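Local structure of probable mannosyltransferase KTR4 (Saccharomyces cerevisiae, 5A07) at residues 215-220 with 333-338; 225-230 with 323-328. The protein is a probable mannosyltransferase of the glycolipid 2-alpha-mannosyltransferase family, built on a GT-A type glycosyltransferase fold. All coordinates share one frame; numbering follows the deposited sequence.

Contact 1: residues 215-220 with 333-338; sequences EFYHHP and PYEKYM
Y217 and E335 reach toward each other tip to tip, and their meeting illustrates how a short hydrogen bond can join a loop to a helix. The tyrosine hydroxyl donates to E335 OE1, with OH and OE1 2.6 Å apart, and it comes from above the carboxylate plane, 49° out of it. The bend at chi2 (-80°) carries CD of E335 across toward Y217. On the tightly packed side, the hydroxyl of Y217 also lies at the edge of the Y334 ring, 3.4 Å from CE2, while M338 CG comes within 3.8 Å of the same oxygen; M338 CE, in turn, lies over one face of the Y334 ring. The looser side belongs to H218, which is exposed. Its ring is nearly coplanar with the carboxylate, 10° apart, and NE2 stands 3.0 Å from E335 OE2. A water donates to E335 OE1 and makes a weak bond to H218 NE2, so OE1 receives both the phenol and the water. Behind these groups, the hydroxyl of Y334 bonds to the backbone oxygen of S213 and to R358, and the side chains of Y217 and Y334 both rest on L329. The contact thus joins the 3-10 turn after helix 203-214 to helix 332-344, with helices 326-329 and 354-365 packed against its buried side.

Contact 2: residues 225-230 with 323-328; sequences YKYVWR and IVDLDF
V228 and V324 form the hydrogen-bonded pair of a short antiparallel contact in which strand 227-230 runs beside strand 323-325. V228 N donates to V324 O, and V324 N to V228 O at 2.9 Å. One further backbone bond follows beyond the strand end, from L326 N to K226 O at 2.6 Å. On the face bearing W229 and I323, the isoleucine lays CD1 over the five-membered ring, 3.6 Å from its centroid, a CH-pi contact. The L326 side chain crosses that of V228 at about a right angle, CD1 3.9 Å from V228 CG1.

K226 shows how an extended chain can carry a charge across to the end of the partner strand. From CB, CG stands anti to the backbone N (chi1 179°), lying over one face of the neighbouring Y227 ring and 3.6 Å from D325 OD1. CD prolongs the chain, and CE passes 3.7 Å from D325 OD2. A bend at chi4 (55°) then sets NZ between two carboxylates: it bonds D325 OD1 on the syn side at 2.9 Å, OD2 only weakly, and D327 OD2 from above that carboxylate's plane at 2.6 Å.

D325 OD1 also accepts from D327 N, on the anti side and from the opposite face of its plane. D325, besides binding the lysine, N-caps the weakly bonded helix that follows. A water links D325 OD2 to the hydroxyl of Y227, which also bonds N250. The ammonium probably offsets the repulsion between two aspartates, and this chemistry ties the strand pairing to the start of helix 326-329.

Overall arrangement
Both contacts are largely buried, each with one exposed residue at its margin: H218 in contact 1 and D327 in contact 2. Contact 2 lies inside the mixed sheet, joining two of its strands by backbone bonds and apolar packing, with charge gathered at the strand end. Contact 1 is smaller and relies on side chains alone to bring a loop against a helix. Along the chain, contact 2 is nested within the loop that contact 1 closes, and the two touch: F216 packs on L326 and V228, Y217 CB also approaches L326, and Y334 CB meets the carbonyl of F328. Helices 326-329 and 332-344 are consecutive in sequence; loop residues supply the other touches.

Contact 1: residues 215-220 with 333-338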
loop_
_atom_site.group_PDB
_atom_site.type_symbol
_atom_site.label_atom_id
_atom_site.label_comp_id
_atom_site.label_asym_id
_atom_site.label_seq_id
_atom_site.Cartn_x
_atom_site.Cartn_y
_atom_site.Cartn_z
ATOM N N GLU B 215 1.626 8.206 11.770
ATOM C CA GLU B 215 2.389 9.407 12.133
ATOM C C GLU B 215 3.054 10.137 10.967
ATOM O O GLU B 215 3.214 11.366 11.054
ATOM C CB GLU B 215 3.408 9.026 13.172
ATOM C CG GLU B 215 4.286 10.172 13.694
ATOM C CD GLU B 215 3.505 11.353 14.270
ATOM O OE1 GLU B 215 2.373 11.134 14.717
ATOM O OE2 GLU B 215 4.016 12.495 14.236
ATOM N N PHE B 216 3.439 9.418 9.882
ATOM C CA PHE B 216 4.314 10.055 8.857
ATOM C C PHE B 216 3.699 11.310 8.306
ATOM O O PHE B 216 4.376 12.329 8.132
ATOM C CB PHE B 216 4.690 9.089 7.760
ATOM C CG PHE B 216 3.637 8.932 6.702
ATOM C CD1 PHE B 216 2.680 8.001 6.831
ATOM C CD2 PHE B 216 3.629 9.739 5.581
ATOM C CE1 PHE B 216 1.731 7.812 5.866
ATOM C CE2 PHE B 216 2.673 9.572 4.559
ATOM C CZ PHE B 216 1.744 8.559 4.691
ATOM N N TYR B 217 2.367 11.298 8.119
ATOM C CA TYR B 217 1.692 12.447 7.483
ATOM C C TYR B 217 1.547 13.658 8.432
ATOM O O TYR B 217 1.189 14.731 7.985
ATOM C CB TYR B 217 0.298 12.083 6.953
ATOM C CG TYR B 217 -0.550 11.273 7.916
ATOM C CD1 TYR B 217 -0.424 9.888 8.009
ATOM C CD2 TYR B 217 -1.529 11.904 8.713
ATOM C CE1 TYR B 217 -1.187 9.168 8.909
ATOM C CE2 TYR B 217 -2.329 11.186 9.576
ATOM C CZ TYR B 217 -2.169 9.839 9.688
ATOM O OH TYR B 217 -2.950 9.121 10.533
ATOM N N HIS B 218 1.885 13.463 9.688
ATOM C CA HIS B 218 1.985 14.581 10.632
ATOM C C HIS B 218 3.388 15.166 10.714
ATOM O O HIS B 218 3.595 16.071 11.457
ATOM C CB HIS B 218 1.648 14.092 12.040
ATOM C CG HIS B 218 0.220 13.748 12.197
ATOM N ND1 HIS B 218 -0.772 14.664 11.909
ATOM C CD2 HIS B 218 -0.401 12.616 12.590
ATOM C CE1 HIS B 218 -1.943 14.085 12.056
ATOM N NE2 HIS B 218 -1.749 12.863 12.515
ATOM N N HIS B 219 4.375 14.620 10.014
ATOM C CA HIS B 219 5.691 15.219 10.105
ATOM C C HIS B 219 5.633 16.631 9.553
ATOM O O HIS B 219 5.004 16.896 8.526
ATOM C CB HIS B 219 6.745 14.399 9.386
ATOM C CG HIS B 219 8.150 14.837 9.691
ATOM N ND1 HIS B 219 8.713 15.921 9.079
ATOM C CD2 HIS B 219 9.081 14.359 10.540
ATOM C CE1 HIS B 219 9.932 16.101 9.536
ATOM N NE2 HIS B 219 10.186 15.156 10.413
ATOM N N PRO B 220 6.302 17.596 10.226
ATOM C CA PRO B 220 6.244 18.961 9.736
ATOM C C PRO B 220 6.558 19.190 8.246
ATOM O O PRO B 220 5.966 20.053 7.624
ATOM C CB PRO B 220 7.302 19.707 10.606
ATOM C CG PRO B 220 7.336 18.947 11.828
ATOM C CD PRO B 220 7.092 17.486 11.466
ATOM N N PRO B 333 -12.294 9.553 10.207
ATOM C CA PRO B 333 -12.344 8.121 10.394
ATOM C C PRO B 333 -10.972 7.451 10.503
ATOM O O PRO B 333 -10.748 6.548 11.339
ATOM C CB PRO B 333 -13.086 7.629 9.154
ATOM C CG PRO B 333 -13.773 8.798 8.595
ATOM C CD PRO B 333 -12.989 9.991 8.995
ATOM N N TYR B 334 -10.039 7.893 9.657
ATOM C CA TYR B 334 -8.676 7.297 9.661
ATOM C C TYR B 334 -7.994 7.625 10.981
ATOM O O TYR B 334 -7.444 6.747 11.647
ATOM C CB TYR B 334 -7.815 7.808 8.496
ATOM C CG TYR B 334 -6.581 6.972 8.349
ATOM C CD1 TYR B 334 -6.599 5.824 7.577
ATOM C CD2 TYR B 334 -5.388 7.298 9.001
ATOM C CE1 TYR B 334 -5.458 5.014 7.443
ATOM C CE2 TYR B 334 -4.268 6.505 8.888
ATOM C CZ TYR B 334 -4.294 5.350 8.132
ATOM O OH TYR B 334 -3.182 4.555 8.005
ATOM N N GLU B 335 -8.017 8.885 11.365
ATOM C CA GLU B 335 -7.331 9.287 12.625
ATOM C C GLU B 335 -7.906 8.624 13.879
ATOM O O GLU B 335 -7.171 8.163 14.772
ATOM C CB GLU B 335 -7.383 10.782 12.770
ATOM C CG GLU B 335 -6.690 11.548 11.635
ATOM C CD GLU B 335 -5.179 11.589 11.802
ATOM O OE1 GLU B 335 -4.559 10.525 12.098
ATOM O OE2 GLU B 335 -4.617 12.708 11.645
ATOM N N LYS B 336 -9.235 8.468 13.914
ATOM C CA LYS B 336 -9.874 7.781 15.047
ATOM C C LYS B 336 -9.531 6.326 15.072
ATOM O O LYS B 336 -9.281 5.697 16.155
ATOM C CB LYS B 336 -11.378 7.957 14.955
ATOM C CG LYS B 336 -11.806 9.398 15.103
ATOM C CD LYS B 336 -11.795 9.812 16.572
ATOM C CE LYS B 336 -12.595 11.121 16.703
ATOM N NZ LYS B 336 -12.186 11.851 17.923
ATOM N N TYR B 337 -9.486 5.737 13.872
ATOM C CA TYR B 337 -9.108 4.342 13.825
ATOM C C TYR B 337 -7.690 4.190 14.326
ATOM O O TYR B 337 -7.360 3.226 15.040
ATOM C CB TYR B 337 -9.313 3.820 12.359
ATOM C CG TYR B 337 -8.918 2.428 12.079
ATOM C CD1 TYR B 337 -9.378 1.388 12.841
ATOM C CD2 TYR B 337 -8.151 2.109 10.928
ATOM C CE1 TYR B 337 -9.047 0.076 12.531
ATOM C CE2 TYR B 337 -7.785 0.810 10.632
ATOM C CZ TYR B 337 -8.271 -0.207 11.401
ATOM O OH TYR B 337 -7.908 -1.478 11.114
ATOM N N MET B 338 -6.797 5.078 13.867
ATOM C CA MET B 338 -5.385 4.969 14.319
ATOM C C MET B 338 -5.276 5.061 15.880
ATOM O O MET B 338 -4.565 4.272 16.523
ATOM C CB MET B 338 -4.508 6.084 13.676
ATOM C CG MET B 338 -4.302 5.979 12.166
ATOM S SD MET B 338 -3.741 4.342 11.644
ATOM C CE MET B 338 -5.286 3.652 11.093
HETATM O O HOH W 1 -2.678 9.852 13.552
#

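Contact 2: residues 225-230 with 323-328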
loop_
_atom_site.group_PDB
_atom_site.type_symbol
_atom_site.label_atom_id
_atom_site.label_comp_id
_atom_site.label_asym_id
_atom_site.label_seq_id
_atom_site.Cartn_x
_atom_site.Cartn_y
_atom_site.Cartn_z
ATOM N N TYR B 225 1.977 19.228 1.883
ATOM C CA TYR B 225 1.634 18.376 0.709
ATOM C C TYR B 225 0.262 17.711 0.900
ATOM O O TYR B 225 -0.068 17.307 2.006
ATOM C CB TYR B 225 2.687 17.308 0.506
ATOM C CG TYR B 225 4.064 17.809 0.179
ATOM C CD1 TYR B 225 4.306 18.493 -0.958
ATOM C CD2 TYR B 225 5.081 17.671 1.072
ATOM C CE1 TYR B 225 5.573 18.944 -1.278
ATOM C CE2 TYR B 225 6.345 18.118 0.801
ATOM C CZ TYR B 225 6.592 18.744 -0.383
ATOM O OH TYR B 225 7.869 19.195 -0.622
ATOM N N LYS B 226 -0.419 17.499 -0.232
ATOM C CA LYS B 226 -1.626 16.711 -0.304
ATOM C C LYS B 226 -1.346 15.229 -0.701
ATOM O O LYS B 226 -2.074 14.314 -0.269
ATOM C CB LYS B 226 -2.585 17.353 -1.342
ATOM C CG LYS B 226 -3.903 16.596 -1.522
ATOM C CD LYS B 226 -4.855 17.375 -2.382
ATOM C CE LYS B 226 -6.104 16.599 -2.770
ATOM N NZ LYS B 226 -6.856 16.050 -1.634
ATOM N N TYR B 227 -0.282 15.011 -1.494
ATOM C CA TYR B 227 -0.005 13.661 -2.049
ATOM C C TYR B 227 1.392 13.238 -1.715
ATOM O O TYR B 227 2.305 14.097 -1.742
ATOM C CB TYR B 227 -0.109 13.685 -3.535
ATOM C CG TYR B 227 -1.490 13.902 -4.067
ATOM C CD1 TYR B 227 -2.445 12.878 -4.030
ATOM C CD2 TYR B 227 -1.881 15.136 -4.535
ATOM C CE1 TYR B 227 -3.710 13.066 -4.493
ATOM C CE2 TYR B 227 -3.168 15.318 -5.013
ATOM C CZ TYR B 227 -4.081 14.283 -5.012
ATOM O OH TYR B 227 -5.407 14.478 -5.471
ATOM N N VAL B 228 1.572 11.925 -1.517
ATOM C CA VAL B 228 2.907 11.364 -1.397
ATOM C C VAL B 228 2.959 10.196 -2.357
ATOM O O VAL B 228 1.950 9.487 -2.564
ATOM C CB VAL B 228 3.337 10.899 0.018
ATOM C CG1 VAL B 228 3.334 12.051 1.073
ATOM C CG2 VAL B 228 2.504 9.794 0.479
ATOM N N TRP B 229 4.129 10.011 -2.958
ATOM C CA TRP B 229 4.505 8.792 -3.600
ATOM C C TRP B 229 5.549 8.189 -2.658
ATOM O O TRP B 229 6.692 8.671 -2.611
ATOM C CB TRP B 229 5.071 9.146 -4.981
ATOM C CG TRP B 229 5.473 7.993 -5.849
ATOM C CD1 TRP B 229 6.059 6.823 -5.450
ATOM C CD2 TRP B 229 5.376 7.940 -7.275
ATOM N NE1 TRP B 229 6.294 5.993 -6.566
ATOM C CE2 TRP B 229 5.879 6.664 -7.692
ATOM C CE3 TRP B 229 4.922 8.837 -8.242
ATOM C CZ2 TRP B 229 5.923 6.294 -9.034
ATOM C CZ3 TRP B 229 4.890 8.448 -9.552
ATOM C CH2 TRP B 229 5.393 7.166 -9.942
ATOM N N ARG B 230 5.224 7.098 -1.995
ATOM C CA ARG B 230 6.164 6.344 -1.190
ATOM C C ARG B 230 7.149 5.529 -2.022
ATOM O O ARG B 230 6.734 4.698 -2.829
ATOM C CB ARG B 230 5.434 5.429 -0.234
ATOM C CG ARG B 230 6.329 4.560 0.648
ATOM C CD ARG B 230 5.414 3.951 1.662
ATOM N NE ARG B 230 6.018 2.865 2.366
ATOM C CZ ARG B 230 5.392 2.183 3.295
ATOM N NH1 ARG B 230 4.165 2.503 3.675
ATOM N NH2 ARG B 230 6.001 1.188 3.881
ATOM N N ILE B 323 0.637 5.576 -3.774
ATOM C CA ILE B 323 0.376 7.000 -4.077
ATOM C C ILE B 323 -0.816 7.302 -3.147
ATOM O O ILE B 323 -1.843 6.626 -3.230
ATOM C CB ILE B 323 -0.083 7.201 -5.489
ATOM C CG1 ILE B 323 0.822 6.562 -6.544
ATOM C CG2 ILE B 323 -0.185 8.667 -5.783
ATOM C CD1 ILE B 323 2.194 7.008 -6.497
ATOM N N VAL B 324 -0.704 8.287 -2.297
ATOM C CA VAL B 324 -1.755 8.484 -1.300
ATOM C C VAL B 324 -2.127 9.962 -1.157
ATOM O O VAL B 324 -1.279 10.871 -1.148
ATOM C CB VAL B 324 -1.471 7.760 0.039
ATOM C CG1 VAL B 324 -0.147 8.122 0.586
ATOM C CG2 VAL B 324 -2.598 8.043 1.036
ATOM N N ASP B 325 -3.434 10.175 -1.110
ATOM C CA ASP B 325 -4.049 11.455 -0.855
ATOM C C ASP B 325 -4.084 11.600 0.662
ATOM O O ASP B 325 -4.855 10.953 1.365
ATOM C CB ASP B 325 -5.449 11.504 -1.489
ATOM C CG ASP B 325 -6.176 12.871 -1.334
ATOM O OD1 ASP B 325 -5.756 13.668 -0.447
ATOM O OD2 ASP B 325 -7.125 13.139 -2.136
ATOM N N LEU B 326 -3.196 12.449 1.182
ATOM C CA LEU B 326 -3.091 12.589 2.622
ATOM C C LEU B 326 -4.351 13.160 3.300
ATOM O O LEU B 326 -4.502 12.954 4.509
ATOM C CB LEU B 326 -1.896 13.456 3.030
ATOM C CG LEU B 326 -0.505 12.986 2.577
ATOM C CD1 LEU B 326 0.589 13.875 3.134
ATOM C CD2 LEU B 326 -0.271 11.573 3.010
ATOM N N ASP B 327 -5.218 13.799 2.549
ATOM C CA ASP B 327 -6.539 14.226 3.091
ATOM C C ASP B 327 -7.318 13.020 3.631
ATOM O O ASP B 327 -8.044 13.161 4.588
ATOM C CB ASP B 327 -7.406 14.830 2.018
ATOM C CG ASP B 327 -6.964 16.213 1.567
ATOM O OD1 ASP B 327 -5.988 16.751 2.039
ATOM O OD2 ASP B 327 -7.691 16.824 0.747
ATOM N N PHE B 328 -7.182 11.821 3.022
ATOM C CA PHE B 328 -7.832 10.686 3.597
ATOM C C PHE B 328 -7.250 10.293 4.969
ATOM O O PHE B 328 -7.967 10.033 5.922
ATOM C CB PHE B 328 -7.874 9.482 2.601
ATOM C CG PHE B 328 -8.452 8.276 3.196
ATOM C CD1 PHE B 328 -9.821 8.202 3.500
ATOM C CD2 PHE B 328 -7.651 7.199 3.539
ATOM C CE1 PHE B 328 -10.363 7.074 4.104
ATOM C CE2 PHE B 328 -8.196 6.071 4.129
ATOM C CZ PHE B 328 -9.578 6.001 4.403
HETATM O O HOH W 2 -7.207 12.794 -4.575
#